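Local coordinates for protein methyltransferase (PDB 1IXK) that probably transfers a methyl group from S-adenosyl-L-methionine to the C5 of cytidine in tRNA, at residues K66-K71 with R84-I89; R45-N50 with F80-E85. All coordinates share one frame; numbering follows the deposited sequence.

Contact 1: K66-K71 with R84-I89; sequences KGFQFK and REPFSI
Phe68 pushes its ring into the loop of residues 85-89, a compact example of one aromatic side chain gripped on both faces and at its far end. Its CB approaches Arg84 O, the same carbonyl that meets Phe68 CA at 3.2 Å in a CA-H...O contact. A chi1 of -63° sets CG anti to the carbonyl carbon, beside the backbone N. CG and CD2 meet Pro86 CD, CD1 meets Pro86 CG, and Pro86 CG stands over the ring centre, 3.9 Å from the centroid, in a CH-pi contact. Ile89 CD1 sits over the opposite face, displaced toward the rim beside CD2 and CE2. Glu85 CG lies at the edge, near CE2, while Phe87 O approaches CE2 obliquely at 3.1 Å and also nears CZ. Farther out, CE1 and CZ point into the face of the Phe87 ring, the Phe68 and Phe87 rings forming a T-shaped pair with planes at 63°.

The backbone fixes the ring's base: Gln69 N donates to Arg84 O (3.0 Å) and Arg84 N returns to Gln69 O. Arg84 NH2 donates to Gly67 O at 2.9 Å, the oxygen lying near the guanidinium plane. Gly67 itself closes a Schellman motif, its positive phi ending helix 56-65. The contact thus ties that helix end and the start of edge strand 69-73 to the loop leading to helix 93-96, while Ile89 reaches Leu63 and Ile100 of strand 100-102.

Contact 2: R45-N50 with F80-E85; sequences RCFRVN and FCLTRE
Phe80 and Phe47 face each other as a hydrogen-bonded pair of an antiparallel beta-sheet, in which strands 46-49 and 79-82 are the two inner members of four. Phe47 N donates to Phe80 O at 2.8 Å and Phe80 N to Phe47 O at 2.9 Å. The two rings lie on the same face of the sheet but do not form a true stack: their planes are only 28° apart, yet they are slid so far that they barely overlap. What lies over the Phe47 ring is instead the methylene of its partner, Phe80 CB standing 4.0 Å from the Phe47 ring centroid in a CH-pi contact, with Phe47 CZ its nearest atom. Phe47 CG stands between the backbone N and the carbonyl carbon (chi1 65°). Leu82 CD2 comes to the edge of the same ring, and Val49 CG2 touches Phe80 CE2. Leu63 and Val60 of helix 56-65 pack on this aromatic face, so it belongs to the sheet-helix interior.

Arg45 contributes much of the remaining buried surface. Its carbonyl oxygen accepts from Leu82 N, its CG lies near Leu82 CD1, and a water links Arg45 N to Leu82 O. The guanidinium makes a salt bridge to Glu85, whose other oxygen is held by Ile89 N; the NH1-OE1 hydrogen bond within it is weak.

On the sheet face turned from the rings, Cys46 and Cys81, a non-hydrogen-bonded pair, are joined by a cross-strand disulfide, SG to SG 2.0 Å, with a C-S-S-C torsion of 93°.

In the fold
Both contacts belong to one small antiparallel sheet in the region related to the N-terminal domain of RsmF, and strands 69-73 and 79-82, adjacent in chain and sheet, connect them: Lys71 O probably accepts from Cys81 N, and Gln69 O from Thr83 N. Contact 2 is the more buried, joining the sheet's two inner strands by paired backbone bonds, apolar packing and a covalent link. Contact 1 lies at the surface, at the start of the edge strand, where buried Phe68 and Ile89 meet exposed Pro86 and Phe87, and a guanidinium bonds to a helix-end carbonyl. Thr83 and Arg84, both opposite Gln69, form the classic bulge between the contacts, and Phe70 packs edge-to-face on both Phe47 and Phe80.

Contact 1: K66-K71 with R84-I89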
loop_
_atom_site.group_PDB
_atom_site.type_symbol
_atom_site.label_atom_id
_atom_site.label_comp_id
_atom_site.label_asym_id
_atom_site.label_seq_id
_atom_site.Cartn_x
_atom_site.Cartn_y
_atom_site.Cartn_z
ATOM N N LYS A 66 -29.165 -6.656 3.542
ATOM C CA LYS A 66 -28.881 -7.966 4.115
ATOM C C LYS A 66 -28.434 -7.925 5.574
ATOM O O LYS A 66 -28.202 -8.968 6.186
ATOM C CB LYS A 66 -27.827 -8.691 3.277
ATOM C CG LYS A 66 -28.248 -8.921 1.837
ATOM C CD LYS A 66 -27.269 -9.829 1.114
ATOM C CE LYS A 66 -27.719 -10.081 -0.313
ATOM N NZ LYS A 66 -26.945 -11.179 -0.935
ATOM N N GLY A 67 -28.306 -6.726 6.132
ATOM C CA GLY A 67 -27.905 -6.612 7.523
ATOM C C GLY A 67 -26.495 -6.105 7.773
ATOM O O GLY A 67 -26.115 -5.875 8.919
ATOM N N PHE A 68 -25.711 -5.936 6.716
ATOM C CA PHE A 68 -24.349 -5.438 6.884
ATOM C C PHE A 68 -24.333 -3.926 7.069
ATOM O O PHE A 68 -25.144 -3.213 6.481
ATOM C CB PHE A 68 -23.486 -5.799 5.672
ATOM C CG PHE A 68 -23.304 -7.275 5.468
ATOM C CD1 PHE A 68 -24.266 -8.024 4.801
ATOM C CD2 PHE A 68 -22.173 -7.920 5.956
ATOM C CE1 PHE A 68 -24.103 -9.395 4.620
ATOM C CE2 PHE A 68 -22.000 -9.290 5.780
ATOM C CZ PHE A 68 -22.968 -10.027 5.113
ATOM N N GLN A 69 -23.420 -3.445 7.905
ATOM C CA GLN A 69 -23.264 -2.012 8.130
ATOM C C GLN A 69 -21.769 -1.740 8.005
ATOM O O GLN A 69 -20.947 -2.594 8.336
ATOM C CB GLN A 69 -23.788 -1.614 9.512
ATOM C CG GLN A 69 -25.263 -1.947 9.708
ATOM C CD GLN A 69 -25.812 -1.465 11.040
ATOM O OE1 GLN A 69 -25.186 -1.644 12.083
ATOM N NE2 GLN A 69 -26.996 -0.865 11.009
ATOM N N PHE A 70 -21.415 -0.560 7.513
ATOM C CA PHE A 70 -20.009 -0.237 7.308
ATOM C C PHE A 70 -19.753 1.258 7.209
ATOM O O PHE A 70 -20.675 2.039 6.976
ATOM C CB PHE A 70 -19.519 -0.916 6.028
ATOM C CG PHE A 70 -20.580 -1.040 4.966
ATOM C CD1 PHE A 70 -21.371 -2.186 4.886
ATOM C CD2 PHE A 70 -20.825 0.004 4.078
ATOM C CE1 PHE A 70 -22.392 -2.290 3.937
ATOM C CE2 PHE A 70 -21.846 -0.088 3.123
ATOM C CZ PHE A 70 -22.630 -1.240 3.056
ATOM N N LYS A 71 -18.490 1.641 7.380
ATOM C CA LYS A 71 -18.080 3.042 7.303
ATOM C C LYS A 71 -17.134 3.214 6.119
ATOM O O LYS A 71 -16.427 2.287 5.738
ATOM C CB LYS A 71 -17.345 3.465 8.574
ATOM C CG LYS A 71 -18.119 3.277 9.858
ATOM C CD LYS A 71 -17.254 3.661 11.049
ATOM C CE LYS A 71 -15.964 2.844 11.075
ATOM N NZ LYS A 71 -15.080 3.214 12.216
ATOM N N ARG A 84 -20.844 -4.033 11.172
ATOM C CA ARG A 84 -21.840 -5.056 11.481
ATOM C C ARG A 84 -21.785 -6.096 10.378
ATOM O O ARG A 84 -22.134 -5.826 9.230
ATOM C CB ARG A 84 -23.258 -4.481 11.553
ATOM C CG ARG A 84 -24.304 -5.501 12.045
ATOM C CD ARG A 84 -25.678 -4.860 12.216
ATOM N NE ARG A 84 -26.590 -5.669 13.027
ATOM C CZ ARG A 84 -27.253 -6.740 12.596
ATOM N NH1 ARG A 84 -28.055 -7.399 13.427
ATOM N NH2 ARG A 84 -27.131 -7.152 11.339
ATOM N N GLU A 85 -21.328 -7.286 10.730
ATOM C CA GLU A 85 -21.227 -8.363 9.766
ATOM C C GLU A 85 -22.100 -9.490 10.275
ATOM O O GLU A 85 -21.601 -10.428 10.905
ATOM C CB GLU A 85 -19.780 -8.842 9.661
ATOM C CG GLU A 85 -19.467 -9.593 8.387
ATOM C CD GLU A 85 -18.003 -9.981 8.296
ATOM O OE1 GLU A 85 -17.205 -9.482 9.116
ATOM O OE2 GLU A 85 -17.652 -10.779 7.402
ATOM N N PRO A 86 -23.419 -9.418 10.009
ATOM C CA PRO A 86 -24.276 -10.495 10.492
ATOM C C PRO A 86 -23.589 -11.818 10.239
ATOM O O PRO A 86 -23.172 -12.482 11.201
ATOM C CB PRO A 86 -25.569 -10.320 9.683
ATOM C CG PRO A 86 -25.150 -9.568 8.489
ATOM C CD PRO A 86 -24.153 -8.586 9.046
ATOM N N PHE A 87 -23.464 -12.203 8.967
ATOM C CA PHE A 87 -22.791 -13.457 8.621
ATOM C C PHE A 87 -21.578 -13.093 7.776
ATOM O O PHE A 87 -21.434 -11.942 7.370
ATOM C CB PHE A 87 -23.721 -14.410 7.843
ATOM C CG PHE A 87 -24.359 -13.796 6.616
ATOM C CD1 PHE A 87 -25.347 -12.821 6.740
ATOM C CD2 PHE A 87 -23.973 -14.193 5.337
ATOM C CE1 PHE A 87 -25.944 -12.256 5.610
ATOM C CE2 PHE A 87 -24.562 -13.636 4.204
ATOM C CZ PHE A 87 -25.548 -12.665 4.340
ATOM N N SER A 88 -20.711 -14.067 7.514
ATOM C CA SER A 88 -19.496 -13.842 6.731
ATOM C C SER A 88 -19.750 -13.117 5.419
ATOM O O SER A 88 -20.548 -13.563 4.597
ATOM C CB SER A 88 -18.799 -15.171 6.448
ATOM O OG SER A 88 -17.607 -14.958 5.712
ATOM N N ILE A 89 -19.045 -12.006 5.225
ATOM C CA ILE A 89 -19.193 -11.209 4.017
ATOM C C ILE A 89 -18.737 -11.991 2.790
ATOM O O ILE A 89 -19.196 -11.738 1.676
ATOM C CB ILE A 89 -18.388 -9.887 4.115
ATOM C CG1 ILE A 89 -18.641 -9.022 2.879
ATOM C CG2 ILE A 89 -16.902 -10.183 4.251
ATOM C CD1 ILE A 89 -20.068 -8.545 2.752
#

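Contact 2: R45-N50 with F80-E85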
loop_
_atom_site.group_PDB
_atom_site.type_symbol
_atom_site.label_atom_id
_atom_site.label_comp_id
_atom_site.label_asym_id
_atom_site.label_seq_id
_atom_site.Cartn_x
_atom_site.Cartn_y
_atom_site.Cartn_z
ATOM N N ARG A 45 -12.652 -5.870 9.073
ATOM C CA ARG A 45 -12.671 -6.469 7.745
ATOM C C ARG A 45 -13.231 -5.400 6.809
ATOM O O ARG A 45 -14.318 -4.872 7.044
ATOM C CB ARG A 45 -13.558 -7.721 7.733
ATOM C CG ARG A 45 -13.619 -8.424 6.388
ATOM C CD ARG A 45 -14.272 -9.802 6.469
ATOM N NE ARG A 45 -13.435 -10.780 7.161
ATOM C CZ ARG A 45 -13.384 -10.932 8.483
ATOM N NH1 ARG A 45 -14.131 -10.175 9.277
ATOM N NH2 ARG A 45 -12.574 -11.842 9.012
ATOM N N CYS A 46 -12.483 -5.063 5.762
ATOM C CA CYS A 46 -12.927 -4.035 4.824
ATOM C C CYS A 46 -13.084 -4.586 3.412
ATOM O O CYS A 46 -12.508 -5.621 3.064
ATOM C CB CYS A 46 -11.932 -2.870 4.802
ATOM S SG CYS A 46 -11.399 -2.248 6.431
ATOM N N PHE A 47 -13.870 -3.896 2.593
ATOM C CA PHE A 47 -14.067 -4.345 1.222
ATOM C C PHE A 47 -14.100 -3.175 0.257
ATOM O O PHE A 47 -14.358 -2.039 0.644
ATOM C CB PHE A 47 -15.364 -5.164 1.108
ATOM C CG PHE A 47 -16.615 -4.373 1.385
ATOM C CD1 PHE A 47 -17.194 -3.586 0.393
ATOM C CD2 PHE A 47 -17.195 -4.390 2.649
ATOM C CE1 PHE A 47 -18.329 -2.826 0.657
ATOM C CE2 PHE A 47 -18.336 -3.630 2.924
ATOM C CZ PHE A 47 -18.903 -2.847 1.927
ATOM N N ARG A 48 -13.848 -3.481 -1.008
ATOM C CA ARG A 48 -13.836 -2.492 -2.071
ATOM C C ARG A 48 -14.904 -2.874 -3.083
ATOM O O ARG A 48 -14.989 -4.026 -3.495
ATOM C CB ARG A 48 -12.466 -2.495 -2.746
ATOM C CG ARG A 48 -12.343 -1.616 -3.975
ATOM C CD ARG A 48 -11.059 -1.955 -4.715
ATOM N NE ARG A 48 -11.243 -2.989 -5.728
ATOM C CZ ARG A 48 -10.375 -3.966 -5.977
ATOM N NH1 ARG A 48 -10.632 -4.847 -6.931
ATOM N NH2 ARG A 48 -9.264 -4.084 -5.256
ATOM N N VAL A 49 -15.727 -1.912 -3.475
ATOM C CA VAL A 49 -16.767 -2.183 -4.463
ATOM C C VAL A 49 -16.107 -2.282 -5.837
ATOM O O VAL A 49 -15.324 -1.408 -6.213
ATOM C CB VAL A 49 -17.800 -1.044 -4.520
ATOM C CG1 VAL A 49 -18.812 -1.324 -5.624
ATOM C CG2 VAL A 49 -18.493 -0.891 -3.167
ATOM N N ASN A 50 -16.418 -3.341 -6.580
ATOM C CA ASN A 50 -15.859 -3.501 -7.915
ATOM C C ASN A 50 -16.768 -2.762 -8.888
ATOM O O ASN A 50 -17.781 -3.295 -9.352
ATOM C CB ASN A 50 -15.759 -4.980 -8.293
ATOM C CG ASN A 50 -15.280 -5.182 -9.717
ATOM O OD1 ASN A 50 -14.723 -4.271 -10.330
ATOM N ND2 ASN A 50 -15.487 -6.378 -10.247
ATOM N N PHE A 80 -14.965 0.416 2.085
ATOM C CA PHE A 80 -15.751 0.478 3.312
ATOM C C PHE A 80 -15.232 -0.565 4.293
ATOM O O PHE A 80 -14.716 -1.604 3.881
ATOM C CB PHE A 80 -17.222 0.170 3.000
ATOM C CG PHE A 80 -17.846 1.117 2.021
ATOM C CD1 PHE A 80 -18.517 2.251 2.462
ATOM C CD2 PHE A 80 -17.752 0.880 0.651
ATOM C CE1 PHE A 80 -19.091 3.137 1.551
ATOM C CE2 PHE A 80 -18.319 1.759 -0.266
ATOM C CZ PHE A 80 -18.989 2.888 0.182
ATOM N N CYS A 81 -15.361 -0.285 5.586
ATOM C CA CYS A 81 -14.939 -1.235 6.604
ATOM C C CYS A 81 -16.169 -1.611 7.434
ATOM O O CYS A 81 -16.936 -0.752 7.876
ATOM C CB CYS A 81 -13.827 -0.654 7.484
ATOM S SG CYS A 81 -12.238 -0.399 6.604
ATOM N N LEU A 82 -16.357 -2.908 7.617
ATOM C CA LEU A 82 -17.505 -3.435 8.346
ATOM C C LEU A 82 -17.607 -3.084 9.826
ATOM O O LEU A 82 -16.619 -3.130 10.562
ATOM C CB LEU A 82 -17.542 -4.951 8.181
ATOM C CG LEU A 82 -17.849 -5.411 6.761
ATOM C CD1 LEU A 82 -17.353 -6.833 6.548
ATOM C CD2 LEU A 82 -19.360 -5.304 6.527
ATOM N N THR A 83 -18.821 -2.732 10.245
ATOM C CA THR A 83 -19.118 -2.402 11.634
ATOM C C THR A 83 -20.160 -3.403 12.122
ATOM O O THR A 83 -20.345 -3.594 13.323
ATOM C CB THR A 83 -19.667 -0.972 11.778
ATOM O OG1 THR A 83 -20.796 -0.797 10.915
ATOM C CG2 THR A 83 -18.593 0.041 11.417
ATOM N N ARG A 84 -20.844 -4.033 11.172
ATOM C CA ARG A 84 -21.840 -5.056 11.481
ATOM C C ARG A 84 -21.785 -6.096 10.378
ATOM O O ARG A 84 -22.134 -5.826 9.230
ATOM C CB ARG A 84 -23.258 -4.481 11.553
ATOM C CG ARG A 84 -24.304 -5.501 12.045
ATOM C CD ARG A 84 -25.678 -4.860 12.216
ATOM N NE ARG A 84 -26.590 -5.669 13.027
ATOM C CZ ARG A 84 -27.253 -6.740 12.596
ATOM N NH1 ARG A 84 -28.055 -7.399 13.427
ATOM N NH2 ARG A 84 -27.131 -7.152 11.339
ATOM N N GLU A 85 -21.328 -7.286 10.730
ATOM C CA GLU A 85 -21.227 -8.363 9.766
ATOM C C GLU A 85 -22.100 -9.490 10.275
ATOM O O GLU A 85 -21.601 -10.428 10.905
ATOM C CB GLU A 85 -19.780 -8.842 9.661
ATOM C CG GLU A 85 -19.467 -9.593 8.387
ATOM C CD GLU A 85 -18.003 -9.981 8.296
ATOM O OE1 GLU A 85 -17.205 -9.482 9.116
ATOM O OE2 GLU A 85 -17.652 -10.779 7.402
HETATM O O HOH W 1 -14.996 -5.359 10.782
#